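Local coordinates for uncharacterized protein MG377 homolog (Mycoplasma pneumoniae, PDB 1ZXJ) that is of unknown function but may act as a chaperone, at residues 44-49 against 206-211. Residues are numbered along the deposited sequence; the frame is centred on the assembly and turned at random.
Sequences EVIEVE and FKFHFN
Ile46 and Val48 of one short strand pack beside Phe208 and Phe210 of the other, all four side chains on the same face of a two-stranded parallel sheet. Ile46 and Phe208 run side by side in the same direction, with Ile46 CB 3.8 Å from Phe208 CD2. Val48 and Phe210 repeat this two residues on, Val48 CB lying 3.6 Å from Phe210 CD2. Val48 also reaches back at a slant: with CG1 anti to the backbone N (chi1 -176°), CG2 is left to meet Phe208 CD2 at 3.7 Å. The Phe208 ring thus touches both aliphatic residues. At the start of the pair, Ile46 CD1 turns to the ring of Phe206. Beside the strands, Val45 CG1 rests 3.6 Å from His209 CB.

Four backbone hydrogen bonds hold the register. Ile46 N donates to Lys207 O (3.0 Å) and Val48 N to His209 O (2.8 Å). His209 N and Asn211 N return bonds to Ile46 O and Val48 O. A water donates to Glu49 O and Asn211 O and bridges the far end.

The apolar face lies on helix 74-98, where Phe208 and Phe210 touch Leu90 and Ile46 touches Cys93. The pair joins the segment after helix 183-204 to the one before helix 55-66.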
ATOM      1  N   GLU A  44       5.123  13.548 -17.362  1.00 44.51           N
ATOM      2  CA  GLU A  44       6.416  13.838 -16.751  1.00 43.73           C
ATOM      3  C   GLU A  44       6.889  12.475 -16.266  1.00 40.68           C
ATOM      4  O   GLU A  44       6.161  11.786 -15.560  1.00 39.99           O
ATOM      5  CB  GLU A  44       6.290  14.797 -15.546  1.00 46.84           C
ATOM      6  CG  GLU A  44       5.770  16.221 -15.843  1.00 53.49           C
ATOM      7  CD  GLU A  44       6.822  17.338 -15.619  1.00 57.38           C
ATOM      8  OE1 GLU A  44       7.627  17.226 -14.662  1.00 58.32           O
ATOM      9  OE2 GLU A  44       6.827  18.338 -16.387  1.00 57.51           O
ATOM     10  N   VAL A  45       8.091  12.081 -16.671  1.00 37.19           N
ATOM     11  CA  VAL A  45       8.663  10.802 -16.274  1.00 33.79           C
ATOM     12  C   VAL A  45       9.137  10.859 -14.819  1.00 32.74           C
ATOM     13  O   VAL A  45       9.585  11.907 -14.349  1.00 33.05           O
ATOM     14  CB  VAL A  45       9.839  10.432 -17.203  1.00 31.76           C
ATOM     15  CG1 VAL A  45      10.525   9.176 -16.726  1.00 32.92           C
ATOM     16  CG2 VAL A  45       9.317  10.212 -18.599  1.00 33.15           C
ATOM     17  N   ILE A  46       8.999   9.737 -14.118  1.00 29.80           N
ATOM     18  CA  ILE A  46       9.413   9.610 -12.728  1.00 28.06           C
ATOM     19  C   ILE A  46      10.814   9.039 -12.664  1.00 27.67           C
ATOM     20  O   ILE A  46      11.107   8.031 -13.297  1.00 27.40           O
ATOM     21  CB  ILE A  46       8.509   8.632 -11.950  1.00 30.23           C
ATOM     22  CG1 ILE A  46       7.111   9.211 -11.787  1.00 28.95           C
ATOM     23  CG2 ILE A  46       9.133   8.310 -10.598  1.00 25.92           C
ATOM     24  CD1 ILE A  46       6.390   9.347 -13.042  1.00 37.48           C
ATOM     25  N   GLU A  47      11.674   9.677 -11.884  1.00 28.33           N
ATOM     26  CA  GLU A  47      13.044   9.213 -11.731  1.00 28.98           C
ATOM     27  C   GLU A  47      13.071   8.227 -10.579  1.00 27.95           C
ATOM     28  O   GLU A  47      12.581   8.523  -9.486  1.00 25.83           O
ATOM     29  CB  GLU A  47      13.974  10.378 -11.396  1.00 32.28           C
ATOM     30  CG  GLU A  47      14.085  11.450 -12.485  1.00 39.83           C
ATOM     31  CD  GLU A  47      15.103  11.097 -13.562  1.00 45.32           C
ATOM     32  OE1 GLU A  47      15.353  11.941 -14.456  1.00 47.04           O
ATOM     33  OE2 GLU A  47      15.660   9.973 -13.506  1.00 48.67           O
ATOM     34  N   VAL A  48      13.632   7.050 -10.816  1.00 26.57           N
ATOM     35  CA  VAL A  48      13.729   6.065  -9.750  1.00 27.38           C
ATOM     36  C   VAL A  48      15.165   6.055  -9.243  1.00 27.79           C
ATOM     37  O   VAL A  48      16.096   5.794 -10.000  1.00 26.25           O
ATOM     38  CB  VAL A  48      13.392   4.640 -10.245  1.00 30.15           C
ATOM     39  CG1 VAL A  48      13.402   3.669  -9.063  1.00 28.73           C
ATOM     40  CG2 VAL A  48      12.052   4.630 -10.958  1.00 27.55           C
ATOM     41  N   GLU A  49      15.343   6.332  -7.960  1.00 29.29           N
ATOM     42  CA  GLU A  49      16.674   6.346  -7.384  1.00 31.56           C
ATOM     43  C   GLU A  49      17.340   4.993  -7.159  1.00 31.34           C
ATOM     44  O   GLU A  49      18.547   4.886  -7.277  1.00 31.48           O
ATOM     45  CB  GLU A  49      16.671   7.153  -6.094  1.00 35.39           C
ATOM     46  CG  GLU A  49      16.454   8.648  -6.329  1.00 45.66           C
ATOM     47  CD  GLU A  49      16.806   9.097  -7.768  1.00 50.48           C
ATOM     48  OE1 GLU A  49      15.950   8.955  -8.676  1.00 52.52           O
ATOM     49  OE2 GLU A  49      17.942   9.586  -7.996  1.00 53.36           O
ATOM     50  N   PHE A 206       2.284   5.783 -15.229  1.00 26.17           N
ATOM     51  CA  PHE A 206       3.453   6.621 -15.387  1.00 23.71           C
ATOM     52  C   PHE A 206       4.586   5.956 -16.145  1.00 24.88           C
ATOM     53  O   PHE A 206       4.669   4.739 -16.190  1.00 27.11           O
ATOM     54  CB  PHE A 206       3.987   7.030 -14.031  1.00 22.48           C
ATOM     55  CG  PHE A 206       3.040   7.825 -13.216  1.00 19.61           C
ATOM     56  CD1 PHE A 206       2.084   7.203 -12.460  1.00 20.30           C
ATOM     57  CD2 PHE A 206       3.171   9.203 -13.137  1.00 22.81           C
ATOM     58  CE1 PHE A 206       1.260   7.929 -11.624  1.00 24.66           C
ATOM     59  CE2 PHE A 206       2.353   9.956 -12.305  1.00 24.30           C
ATOM     60  CZ  PHE A 206       1.396   9.319 -11.538  1.00 25.47           C
ATOM     61  N   LYS A 207       5.454   6.771 -16.747  1.00 25.80           N
ATOM     62  CA  LYS A 207       6.645   6.280 -17.447  1.00 24.97           C
ATOM     63  C   LYS A 207       7.777   6.436 -16.415  1.00 24.07           C
ATOM     64  O   LYS A 207       7.890   7.472 -15.751  1.00 22.64           O
ATOM     65  CB  LYS A 207       6.994   7.157 -18.643  1.00 26.76           C
ATOM     66  CG  LYS A 207       5.992   7.236 -19.764  1.00 32.65           C
ATOM     67  CD  LYS A 207       6.370   8.438 -20.654  1.00 37.53           C
ATOM     68  CE  LYS A 207       5.377   8.715 -21.783  1.00 40.45           C
ATOM     69  NZ  LYS A 207       5.453   7.705 -22.884  1.00 44.42           N
ATOM     70  N   PHE A 208       8.623   5.431 -16.269  1.00 22.50           N
ATOM     71  CA  PHE A 208       9.700   5.549 -15.294  1.00 20.43           C
ATOM     72  C   PHE A 208      11.037   5.606 -15.983  1.00 19.06           C
ATOM     73  O   PHE A 208      11.190   5.114 -17.096  1.00 17.79           O
ATOM     74  CB  PHE A 208       9.703   4.358 -14.305  1.00 19.27           C
ATOM     75  CG  PHE A 208       8.499   4.298 -13.412  1.00 17.29           C
ATOM     76  CD1 PHE A 208       7.306   3.750 -13.869  1.00 18.78           C
ATOM     77  CD2 PHE A 208       8.539   4.842 -12.135  1.00 16.28           C
ATOM     78  CE1 PHE A 208       6.154   3.745 -13.063  1.00 17.31           C
ATOM     79  CE2 PHE A 208       7.399   4.845 -11.315  1.00 19.12           C
ATOM     80  CZ  PHE A 208       6.194   4.292 -11.791  1.00 17.90           C
ATOM     81  N   HIS A 209      11.984   6.246 -15.312  1.00 18.92           N
ATOM     82  CA  HIS A 209      13.361   6.346 -15.773  1.00 19.55           C
ATOM     83  C   HIS A 209      14.229   5.903 -14.595  1.00 19.97           C
ATOM     84  O   HIS A 209      14.082   6.414 -13.467  1.00 18.93           O
ATOM     85  CB  HIS A 209      13.767   7.777 -16.175  1.00 18.32           C
ATOM     86  CG  HIS A 209      15.245   7.922 -16.359  1.00 19.59           C
ATOM     87  ND1 HIS A 209      15.899   7.448 -17.477  1.00 19.81           N
ATOM     88  CD2 HIS A 209      16.217   8.281 -15.485  1.00 17.54           C
ATOM     89  CE1 HIS A 209      17.204   7.495 -17.279  1.00 15.98           C
ATOM     90  NE2 HIS A 209      17.421   7.992 -16.076  1.00 18.09           N
ATOM     91  N   PHE A 210      15.134   4.963 -14.842  1.00 20.49           N
ATOM     92  CA  PHE A 210      15.984   4.489 -13.748  1.00 22.54           C
ATOM     93  C   PHE A 210      17.334   5.174 -13.726  1.00 23.57           C
ATOM     94  O   PHE A 210      18.132   4.999 -14.625  1.00 24.85           O
ATOM     95  CB  PHE A 210      16.175   2.970 -13.808  1.00 22.61           C
ATOM     96  CG  PHE A 210      14.918   2.189 -13.546  1.00 22.52           C
ATOM     97  CD1 PHE A 210      14.116   1.762 -14.601  1.00 21.45           C
ATOM     98  CD2 PHE A 210      14.527   1.894 -12.241  1.00 24.02           C
ATOM     99  CE1 PHE A 210      12.936   1.049 -14.366  1.00 21.51           C
ATOM    100  CE2 PHE A 210      13.345   1.177 -11.988  1.00 24.96           C
ATOM    101  CZ  PHE A 210      12.546   0.754 -13.064  1.00 22.40           C
ATOM    102  N   ASN A 211      17.554   5.956 -12.673  1.00 25.31           N
ATOM    103  CA  ASN A 211      18.772   6.728 -12.433  1.00 24.01           C
ATOM    104  C   ASN A 211      19.908   5.815 -11.976  1.00 22.51           C
ATOM    105  O   ASN A 211      20.198   5.738 -10.793  1.00 22.37           O
ATOM    106  CB  ASN A 211      18.474   7.760 -11.332  1.00 27.54           C
ATOM    107  CG  ASN A 211      19.591   8.781 -11.144  1.00 30.68           C
ATOM    108  OD1 ASN A 211      20.750   8.529 -11.480  1.00 31.17           O
ATOM    109  ND2 ASN A 211      19.241   9.939 -10.587  1.00 30.86           N
TER
HETATM  110  O   HOH W   1      20.649   3.995  -8.519  1.00 17.86           O